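PDB 6IF7: chitin binding protein, which is a copper-binding, insecticidal fern protein of the AA10 family that binds chitin and is possibly a lytic polysaccharide monooxygenase. Local coordinates for residues Leu104-Tyr116 / Lys123-Val135. Numbering follows the deposited sequence.
Sequences LGFFEFYVTREGY and KWADLEELPFINV. With NAG (2-acetamido-2-deoxy-beta-D-glucopyranose), chain B; NAG (2-acetamido-2-deoxy-beta-D-glucopyranose), chain C.
Strand 105-111 and the short strand at 133-135 run antiparallel, their axes 4.7 Å apart at closest approach, with Phe-107 and Val-135 as a hydrogen-bonded pair and Glu-108 facing Asn-134 as a non-hydrogen-bonded one. Strand 133-135 flanks 105-111, which pairs on its other flank with strand 159-167, in a sheet of the immunoglobulin-like beta-sandwich of the AA10 family, and alternation along the paired strands separates a core face from a sugar-bearing one. On the core face Phe-109 CB lies over the Phe-132 ring, 4.0 Å from its centroid, and the Phe-109 ring turns an edge toward that same ring in an offset edge-to-face pair with planes at 75°. Ile-133 runs beside Phe-109, and strand 144-147 packs against both through Ile-147. The other face carries an N-glycan: Asn-134 ND2 is bonded covalently to C1 of the first N-acetylglucosamine, whose C5 lies over the centre of the Phe-106 ring, 3.7 Å above its plane. A chi1 of 63° sets Phe-106 CG between backbone N and carbonyl carbon, which brings the ring under the sugar. Without the ring, as with an alanine here, the sugar would probably lose its aromatic floor and sit looser about its Asn-134 linkage, held on this side mainly by Glu-108. Glu-108 OE2 accepts the sugar's N2-H at 2.8 Å (169°), while Tyr-110 OH donates a hydrogen bond to Glu-108 OE1 from above the carboxylate plane. Pro-131 CB covers a face of the Tyr-110 ring. Farther on, Glu-128 OE1 stands well out of the guanidinium plane, 3.6 Å from Arg-113 NH1, a salt bridge of charges alone.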
loop_
_atom_site.group_PDB
_atom_site.type_symbol
_atom_site.label_atom_id
_atom_site.label_comp_id
_atom_site.label_asym_id
_atom_site.label_seq_id
_atom_site.Cartn_x
_atom_site.Cartn_y
_atom_site.Cartn_z
ATOM N N LEU A 104 1.623 6.976 17.038
ATOM C CA LEU A 104 0.758 8.134 16.918
ATOM C C LEU A 104 0.863 8.599 15.479
ATOM O O LEU A 104 1.945 8.989 15.030
ATOM C CB LEU A 104 1.195 9.260 17.850
ATOM C CG LEU A 104 1.101 8.931 19.334
ATOM C CD1 LEU A 104 1.916 9.935 20.152
ATOM C CD2 LEU A 104 -0.361 8.891 19.760
ATOM N N GLY A 105 -0.251 8.551 14.754
ATOM C CA GLY A 105 -0.255 8.997 13.358
ATOM C C GLY A 105 -1.624 8.900 12.715
ATOM O O GLY A 105 -2.592 8.475 13.340
ATOM N N PHE A 106 -1.687 9.306 11.457
ATOM C CA PHE A 106 -2.928 9.235 10.678
ATOM C C PHE A 106 -2.694 8.548 9.350
ATOM O O PHE A 106 -1.587 8.583 8.804
ATOM C CB PHE A 106 -3.543 10.630 10.465
ATOM C CG PHE A 106 -2.689 11.587 9.668
ATOM C CD1 PHE A 106 -2.762 11.628 8.270
ATOM C CD2 PHE A 106 -1.877 12.516 10.314
ATOM C CE1 PHE A 106 -2.007 12.540 7.546
ATOM C CE2 PHE A 106 -1.122 13.441 9.586
ATOM C CZ PHE A 106 -1.181 13.449 8.201
ATOM N N PHE A 107 -3.754 7.942 8.844
ATOM C CA PHE A 107 -3.714 7.179 7.619
ATOM C C PHE A 107 -4.548 7.855 6.551
ATOM O O PHE A 107 -5.762 8.021 6.735
ATOM C CB PHE A 107 -4.294 5.778 7.839
ATOM C CG PHE A 107 -3.536 4.947 8.832
ATOM C CD1 PHE A 107 -3.774 5.068 10.197
ATOM C CD2 PHE A 107 -2.591 4.007 8.403
ATOM C CE1 PHE A 107 -3.080 4.276 11.117
ATOM C CE2 PHE A 107 -1.895 3.230 9.317
ATOM C CZ PHE A 107 -2.142 3.360 10.669
ATOM N N GLU A 108 -3.915 8.178 5.422
ATOM C CA GLU A 108 -4.620 8.631 4.221
ATOM C C GLU A 108 -4.756 7.470 3.230
ATOM O O GLU A 108 -3.762 6.826 2.898
ATOM C CB GLU A 108 -3.859 9.781 3.559
ATOM C CG GLU A 108 -3.722 11.044 4.398
ATOM C CD GLU A 108 -2.799 12.085 3.764
ATOM O OE1 GLU A 108 -2.247 11.805 2.656
ATOM O OE2 GLU A 108 -2.664 13.188 4.366
ATOM N N PHE A 109 -5.988 7.207 2.777
ATOM C CA PHE A 109 -6.293 6.179 1.764
ATOM C C PHE A 109 -6.626 6.828 0.427
ATOM O O PHE A 109 -7.593 7.577 0.322
ATOM C CB PHE A 109 -7.499 5.318 2.156
ATOM C CG PHE A 109 -7.232 4.319 3.227
ATOM C CD1 PHE A 109 -6.814 4.714 4.491
ATOM C CD2 PHE A 109 -7.481 2.972 3.009
ATOM C CE1 PHE A 109 -6.618 3.794 5.501
ATOM C CE2 PHE A 109 -7.273 2.043 4.013
ATOM C CZ PHE A 109 -6.837 2.455 5.261
ATOM N N TYR A 110 -5.853 6.495 -0.600
ATOM C CA TYR A 110 -6.118 6.944 -1.960
ATOM C C TYR A 110 -6.439 5.741 -2.803
ATOM O O TYR A 110 -5.900 4.655 -2.562
ATOM C CB TYR A 110 -4.893 7.642 -2.554
ATOM C CG TYR A 110 -4.503 8.905 -1.802
ATOM C CD1 TYR A 110 -3.696 8.831 -0.647
ATOM C CD2 TYR A 110 -4.953 10.177 -2.217
ATOM C CE1 TYR A 110 -3.338 9.974 0.051
ATOM C CE2 TYR A 110 -4.585 11.327 -1.523
ATOM C CZ TYR A 110 -3.777 11.219 -0.386
ATOM O OH TYR A 110 -3.391 12.326 0.329
ATOM N N VAL A 111 -7.304 5.937 -3.795
ATOM C CA VAL A 111 -7.530 4.951 -4.852
ATOM C C VAL A 111 -7.115 5.508 -6.219
ATOM O O VAL A 111 -7.176 6.724 -6.468
ATOM C CB VAL A 111 -9.012 4.489 -4.902
ATOM C CG1 VAL A 111 -9.907 5.514 -5.601
ATOM C CG2 VAL A 111 -9.117 3.131 -5.574
ATOM N N THR A 112 -6.719 4.593 -7.100
ATOM C CA THR A 112 -6.428 4.913 -8.493
ATOM C C THR A 112 -7.674 5.445 -9.216
ATOM O O THR A 112 -8.791 4.979 -8.976
ATOM C CB THR A 112 -5.903 3.682 -9.263
ATOM O OG1 THR A 112 -6.685 2.527 -8.911
ATOM C CG2 THR A 112 -4.458 3.414 -8.925
ATOM N N ARG A 113 -7.457 6.419 -10.095
ATOM C CA ARG A 113 -8.524 6.995 -10.919
ATOM C C ARG A 113 -9.032 5.996 -11.984
ATOM O O ARG A 113 -8.361 5.016 -12.330
ATOM C CB ARG A 113 -7.999 8.215 -11.669
ATOM C CG ARG A 113 -7.598 9.407 -10.831
ATOM C CD ARG A 113 -6.574 10.216 -11.622
ATOM N NE ARG A 113 -6.107 11.427 -10.954
ATOM C CZ ARG A 113 -6.804 12.557 -10.826
ATOM N NH1 ARG A 113 -8.037 12.665 -11.310
ATOM N NH2 ARG A 113 -6.273 13.597 -10.187
ATOM N N GLU A 114 -10.210 6.280 -12.538
ATOM C CA GLU A 114 -10.762 5.451 -13.614
ATOM C C GLU A 114 -9.790 5.440 -14.774
ATOM O O GLU A 114 -9.116 6.442 -15.033
ATOM C CB GLU A 114 -12.134 5.964 -14.061
ATOM C CG GLU A 114 -13.245 5.792 -13.008
ATOM C CD GLU A 114 -13.534 4.342 -12.627
ATOM O OE1 GLU A 114 -12.844 3.759 -11.758
ATOM O OE2 GLU A 114 -14.478 3.772 -13.189
ATOM N N GLY A 115 -9.659 4.292 -15.429
ATOM C CA GLY A 115 -8.708 4.165 -16.524
ATOM C C GLY A 115 -7.260 3.980 -16.107
ATOM O O GLY A 115 -6.360 4.120 -16.924
ATOM N N TYR A 116 -7.031 3.667 -14.835
ATOM C CA TYR A 116 -5.752 3.111 -14.369
ATOM C C TYR A 116 -5.368 1.841 -15.136
ATOM O O TYR A 116 -6.215 0.984 -15.389
ATOM C CB TYR A 116 -5.855 2.799 -12.870
ATOM C CG TYR A 116 -4.749 1.943 -12.309
ATOM C CD1 TYR A 116 -3.433 2.415 -12.246
ATOM C CD2 TYR A 116 -5.017 0.662 -11.844
ATOM C CE1 TYR A 116 -2.419 1.619 -11.718
ATOM C CE2 TYR A 116 -4.017 -0.137 -11.308
ATOM C CZ TYR A 116 -2.726 0.347 -11.252
ATOM O OH TYR A 116 -1.752 -0.443 -10.741
ATOM N N LYS A 123 2.128 6.548 -11.077
ATOM C CA LYS A 123 2.541 7.949 -11.069
ATOM C C LYS A 123 1.571 8.649 -10.143
ATOM O O LYS A 123 0.513 8.118 -9.876
ATOM C CB LYS A 123 2.452 8.525 -12.489
ATOM C CG LYS A 123 3.284 7.752 -13.511
ATOM C CD LYS A 123 2.824 7.959 -14.949
ATOM C CE LYS A 123 1.557 7.160 -15.308
ATOM N NZ LYS A 123 1.379 7.168 -16.790
ATOM N N TRP A 124 1.919 9.814 -9.620
ATOM C CA TRP A 124 1.019 10.516 -8.699
ATOM C C TRP A 124 -0.335 10.835 -9.340
ATOM O O TRP A 124 -1.372 10.715 -8.703
ATOM C CB TRP A 124 1.681 11.778 -8.133
ATOM C CG TRP A 124 2.615 11.455 -7.025
ATOM C CD1 TRP A 124 3.990 11.396 -7.086
ATOM C CD2 TRP A 124 2.255 11.087 -5.688
ATOM N NE1 TRP A 124 4.501 11.029 -5.854
ATOM C CE2 TRP A 124 3.455 10.848 -4.980
ATOM C CE3 TRP A 124 1.025 10.958 -5.007
ATOM C CZ2 TRP A 124 3.462 10.470 -3.629
ATOM C CZ3 TRP A 124 1.027 10.601 -3.670
ATOM C CH2 TRP A 124 2.233 10.351 -2.992
ATOM N N ALA A 125 -0.302 11.219 -10.606
ATOM C CA ALA A 125 -1.496 11.537 -11.396
ATOM C C ALA A 125 -2.417 10.327 -11.672
ATOM O O ALA A 125 -3.575 10.527 -12.037
ATOM C CB ALA A 125 -1.078 12.189 -12.710
ATOM N N ASP A 126 -1.922 9.097 -11.505
ATOM C CA ASP A 126 -2.791 7.889 -11.517
ATOM C C ASP A 126 -3.741 7.779 -10.312
ATOM O O ASP A 126 -4.769 7.127 -10.405
ATOM C CB ASP A 126 -1.957 6.601 -11.660
ATOM C CG ASP A 126 -1.100 6.595 -12.932
ATOM O OD1 ASP A 126 -1.605 6.987 -13.987
ATOM O OD2 ASP A 126 0.083 6.223 -12.881
ATOM N N LEU A 127 -3.417 8.433 -9.194
ATOM C CA LEU A 127 -4.297 8.417 -7.994
ATOM C C LEU A 127 -5.291 9.549 -7.985
ATOM O O LEU A 127 -5.004 10.601 -8.506
ATOM C CB LEU A 127 -3.478 8.535 -6.722
ATOM C CG LEU A 127 -2.499 7.408 -6.426
ATOM C CD1 LEU A 127 -1.696 7.821 -5.207
ATOM C CD2 LEU A 127 -3.188 6.080 -6.198
ATOM N N GLU A 128 -6.441 9.344 -7.348
ATOM C CA GLU A 128 -7.345 10.456 -7.063
ATOM C C GLU A 128 -6.618 11.539 -6.245
ATOM O O GLU A 128 -5.725 11.220 -5.464
ATOM C CB GLU A 128 -8.594 9.985 -6.303
ATOM C CG GLU A 128 -9.565 9.089 -7.067
ATOM C CD GLU A 128 -10.190 9.736 -8.303
ATOM O OE1 GLU A 128 -9.706 10.762 -8.818
ATOM O OE2 GLU A 128 -11.183 9.195 -8.798
ATOM N N GLU A 129 -7.005 12.803 -6.415
ATOM C CA GLU A 129 -6.346 13.914 -5.709
ATOM C C GLU A 129 -6.613 13.859 -4.239
ATOM O O GLU A 129 -5.737 14.163 -3.459
ATOM C CB GLU A 129 -6.787 15.295 -6.212
ATOM C CG GLU A 129 -6.503 15.505 -7.685
ATOM C CD GLU A 129 -6.306 16.956 -8.074
ATOM O OE1 GLU A 129 -7.218 17.534 -8.727
ATOM O OE2 GLU A 129 -5.234 17.503 -7.728
ATOM N N LEU A 130 -7.814 13.449 -3.868
ATOM C CA LEU A 130 -8.225 13.434 -2.476
ATOM C C LEU A 130 -8.354 12.032 -1.921
ATOM O O LEU A 130 -8.782 11.124 -2.629
ATOM C CB LEU A 130 -9.583 14.126 -2.344
ATOM C CG LEU A 130 -9.646 15.609 -2.733
ATOM C CD1 LEU A 130 -10.905 16.179 -2.138
ATOM C CD2 LEU A 130 -8.448 16.403 -2.249
ATOM N N PRO A 131 -8.026 11.856 -0.627
ATOM C CA PRO A 131 -8.196 10.548 -0.012
ATOM C C PRO A 131 -9.655 10.218 0.248
ATOM O O PRO A 131 -10.466 11.114 0.489
ATOM C CB PRO A 131 -7.414 10.659 1.307
ATOM C CG PRO A 131 -7.286 12.117 1.598
ATOM C CD PRO A 131 -7.433 12.853 0.296
ATOM N N PHE A 132 -10.004 8.943 0.176
ATOM C CA PHE A 132 -11.363 8.566 0.527
ATOM C C PHE A 132 -11.520 8.198 1.994
ATOM O O PHE A 132 -12.656 8.115 2.482
ATOM C CB PHE A 132 -11.948 7.476 -0.386
ATOM C CG PHE A 132 -11.295 6.130 -0.260
ATOM C CD1 PHE A 132 -10.144 5.828 -0.981
ATOM C CD2 PHE A 132 -11.877 5.136 0.514
ATOM C CE1 PHE A 132 -9.553 4.562 -0.912
ATOM C CE2 PHE A 132 -11.277 3.872 0.605
ATOM C CZ PHE A 132 -10.118 3.592 -0.115
ATOM N N ILE A 133 -10.396 7.974 2.687
ATOM C CA ILE A 133 -10.393 7.902 4.154
ATOM C C ILE A 133 -9.166 8.661 4.638
ATOM O O ILE A 133 -8.069 8.513 4.065
ATOM C CB ILE A 133 -10.312 6.453 4.696
ATOM C CG1 ILE A 133 -11.476 5.594 4.165
ATOM C CG2 ILE A 133 -10.282 6.444 6.221
ATOM C CD1 ILE A 133 -11.298 4.101 4.410
ATOM N N ASN A 134 -9.371 9.480 5.675
ATOM C CA ASN A 134 -8.283 10.055 6.452
ATOM C C ASN A 134 -8.619 9.920 7.934
ATOM O O ASN A 134 -9.588 10.512 8.423
ATOM C CB ASN A 134 -8.073 11.505 6.039
ATOM C CG ASN A 134 -6.859 12.132 6.675
ATOM O OD1 ASN A 134 -6.089 11.498 7.414
ATOM N ND2 ASN A 134 -6.668 13.390 6.360
ATOM N N VAL A 135 -7.843 9.110 8.641
ATOM C CA VAL A 135 -8.182 8.741 10.013
ATOM C C VAL A 135 -6.965 8.804 10.952
ATOM O O VAL A 135 -5.899 8.265 10.655
ATOM C CB VAL A 135 -8.895 7.364 10.057
ATOM C CG1 VAL A 135 -7.986 6.235 9.596
ATOM C CG2 VAL A 135 -9.444 7.081 11.451
HETATM C C1 NAG B . -5.515 14.095 6.925
HETATM C C2 NAG B . -5.133 15.344 6.135
HETATM C C3 NAG B . -3.927 15.963 6.785
HETATM C C4 NAG B . -4.230 16.316 8.224
HETATM C C5 NAG B . -4.644 15.065 8.980
HETATM C C6 NAG B . -5.086 15.428 10.383
HETATM C C7 NAG B . -5.494 15.419 3.732
HETATM C C8 NAG B . -4.968 15.007 2.393
HETATM N N2 NAG B . -4.779 15.022 4.761
HETATM O O3 NAG B . -3.569 17.153 6.062
HETATM O O4 NAG B . -3.059 16.895 8.798
HETATM O O5 NAG B . -5.727 14.448 8.301
HETATM O O6 NAG B . -5.526 14.235 11.033
HETATM O O7 NAG B . -6.491 16.080 3.865
HETATM C C1 NAG C . -3.302 18.125 9.478
HETATM C C2 NAG C . -2.047 18.515 10.257
HETATM C C3 NAG C . -2.254 19.843 10.964
HETATM C C4 NAG C . -2.825 20.892 10.022
HETATM C C5 NAG C . -4.022 20.373 9.238
HETATM C C6 NAG C . -4.513 21.499 8.331
HETATM C C7 NAG C . -0.445 16.905 11.196
HETATM C C8 NAG C . -0.110 15.998 12.335
HETATM N N2 NAG C . -1.644 17.520 11.239
HETATM O O3 NAG C . -0.980 20.292 11.383
HETATM O O4 NAG C . -3.228 22.043 10.756
HETATM O O5 NAG C . -3.612 19.172 8.557
HETATM O O6 NAG C . -5.310 20.985 7.290
HETATM O O7 NAG C . 0.374 17.068 10.308
HETATM O O HOH W 1 -8.842 8.401 -3.175
#